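Local atomic coordinates of PTS system, cellobiose-specific IIA component (Bacillus anthracis, PDB entry 3K1S), a protein that probably serves as the phosphocarrier IIA component of a cellobiose phosphotransferase system, relaying a phosphoryl group from HPr to the IIB component during sugar uptake. Residues D83-M86 against N87-V91. Numbering follows the deposited sequence.
Sequences DHLM and NAITV. With MG (magnesium ion), chain M.
His-84 and Asn-87 meet through a bridging water on one turn of helix 76-108, the third helix of a three-helix subunit in a trimeric, all-alpha assembly. Water 2 sits in the plane of the His-84 ring, at its edge, 3.1 Å from ND1. It donates to the backbone O of His-84 and accepts from Asn-87 ND2 at 3.0 Å. This ties the imidazole, the amide and a helix carbonyl to one water. The Asn-87 amide reaches it with CG anti to the backbone N (chi1 -171°). Its other end, OD1, is hydrogen-bonded to Thr-90 OG1 of the third subunit, so both ends of the amide are engaged and its rotation is probably fixed.

Regular i to i+4 hydrogen bonds hold the helix beneath, such as Ala-88 N to His-84 O. His-84 O therefore accepts from both the helix and the water. On the apolar side, Met-86, a selenomethionine, has a side chain bent at chi2 and chi3. The Met-86 and Ile-89 side chains cross obliquely, with SE 4.1 Å from Ile-89 CD1. Leu-85 CG lies 4.4 Å from the same methyl, and its side chain packs against helices 10-34 and 38-67.

Farther out, the ring of His-80 meets that of His-84 edge-to-face. One turn before Asn-87, Asp-83 joins the two Asp-83 residues of the neighbouring subunits on a shared magnesium ion, as in the metal site of related lactose IIA trimers. Asp-83 OD1 binds the ion at 2.1 Å, while OD2 accepts a hydrogen bond at 2.8 Å from water 1, itself a magnesium ligand.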
loop_
_atom_site.group_PDB
_atom_site.type_symbol
_atom_site.label_atom_id
_atom_site.label_comp_id
_atom_site.label_asym_id
_atom_site.label_seq_id
_atom_site.Cartn_x
_atom_site.Cartn_y
_atom_site.Cartn_z
ATOM N N ASP A 83 -1.961 -7.166 -5.397
ATOM C CA ASP A 83 -2.174 -6.088 -4.435
ATOM C C ASP A 83 -1.737 -6.531 -3.040
ATOM O O ASP A 83 -1.012 -5.810 -2.344
ATOM C CB ASP A 83 -3.646 -5.650 -4.416
ATOM C CG ASP A 83 -4.017 -4.734 -5.578
ATOM O OD1 ASP A 83 -3.151 -3.977 -6.070
ATOM O OD2 ASP A 83 -5.200 -4.749 -5.987
ATOM N N HIS A 84 -2.166 -7.727 -2.644
ATOM C CA HIS A 84 -1.795 -8.279 -1.338
ATOM C C HIS A 84 -0.288 -8.446 -1.162
ATOM O O HIS A 84 0.241 -8.132 -0.098
ATOM C CB HIS A 84 -2.526 -9.595 -1.052
ATOM C CG HIS A 84 -3.910 -9.408 -0.524
ATOM N ND1 HIS A 84 -4.173 -8.748 0.658
ATOM C CD2 HIS A 84 -5.114 -9.787 -1.018
ATOM C CE1 HIS A 84 -5.477 -8.728 0.871
ATOM N NE2 HIS A 84 -6.071 -9.350 -0.133
ATOM N N LEU A 85 0.401 -8.928 -2.198
ATOM C CA LEU A 85 1.852 -9.128 -2.122
ATOM C C LEU A 85 2.565 -7.803 -1.911
ATOM O O LEU A 85 3.365 -7.663 -0.984
ATOM C CB LEU A 85 2.392 -9.823 -3.373
ATOM C CG LEU A 85 3.924 -9.932 -3.492
ATOM C CD1 LEU A 85 4.506 -10.804 -2.392
ATOM C CD2 LEU A 85 4.328 -10.461 -4.850
HETATM N N MSE A 86 2.267 -6.835 -2.776
HETATM C CA MSE A 86 2.834 -5.495 -2.667
HETATM C C MSE A 86 2.427 -4.784 -1.370
HETATM O O MSE A 86 3.224 -4.037 -0.799
HETATM C CB MSE A 86 2.484 -4.646 -3.900
HETATM C CG MSE A 86 3.192 -5.118 -5.168
HETATM SE SE MSE A 86 5.156 -5.000 -5.043
HETATM C CE MSE A 86 5.353 -3.081 -5.386
ATOM N N ASN A 87 1.201 -5.028 -0.909
ATOM C CA ASN A 87 0.732 -4.499 0.375
ATOM C C ASN A 87 1.504 -5.043 1.581
ATOM O O ASN A 87 1.854 -4.290 2.492
ATOM C CB ASN A 87 -0.767 -4.759 0.574
ATOM C CG ASN A 87 -1.317 -4.025 1.781
ATOM O OD1 ASN A 87 -1.186 -2.809 1.884
ATOM N ND2 ASN A 87 -1.915 -4.764 2.709
ATOM N N ALA A 88 1.752 -6.350 1.581
ATOM C CA ALA A 88 2.528 -7.006 2.640
ATOM C C ALA A 88 3.924 -6.403 2.750
ATOM O O ALA A 88 4.420 -6.147 3.847
ATOM C CB ALA A 88 2.610 -8.509 2.378
ATOM N N ILE A 89 4.552 -6.173 1.603
ATOM C CA ILE A 89 5.871 -5.551 1.546
ATOM C C ILE A 89 5.823 -4.143 2.162
ATOM O O ILE A 89 6.698 -3.766 2.942
ATOM C CB ILE A 89 6.409 -5.528 0.081
ATOM C CG1 ILE A 89 6.730 -6.953 -0.391
ATOM C CG2 ILE A 89 7.630 -4.638 -0.051
ATOM C CD1 ILE A 89 6.878 -7.114 -1.916
ATOM N N THR A 90 4.794 -3.374 1.813
ATOM C CA THR A 90 4.643 -2.018 2.341
ATOM C C THR A 90 4.395 -2.029 3.846
ATOM O O THR A 90 5.007 -1.254 4.580
ATOM C CB THR A 90 3.532 -1.237 1.604
ATOM O OG1 THR A 90 3.954 -0.993 0.258
ATOM C CG2 THR A 90 3.252 0.098 2.287
ATOM N N VAL A 91 3.510 -2.913 4.299
ATOM C CA VAL A 91 3.178 -3.018 5.723
ATOM C C VAL A 91 4.388 -3.447 6.562
ATOM O O VAL A 91 4.639 -2.882 7.621
ATOM C CB VAL A 91 1.962 -3.953 5.961
ATOM C CG1 VAL A 91 1.691 -4.137 7.442
ATOM C CG2 VAL A 91 0.719 -3.386 5.272
HETATM MG MG MG M . -2.555 -3.483 -7.995
HETATM O O HOH W 1 -4.675 -3.517 -8.421
HETATM O O HOH W 2 -1.707 -7.783 2.336
HETATM O O HOH W 3 -2.346 -5.270 -8.299
HETATM O O HOH W 4 -1.869 -2.644 -9.798
#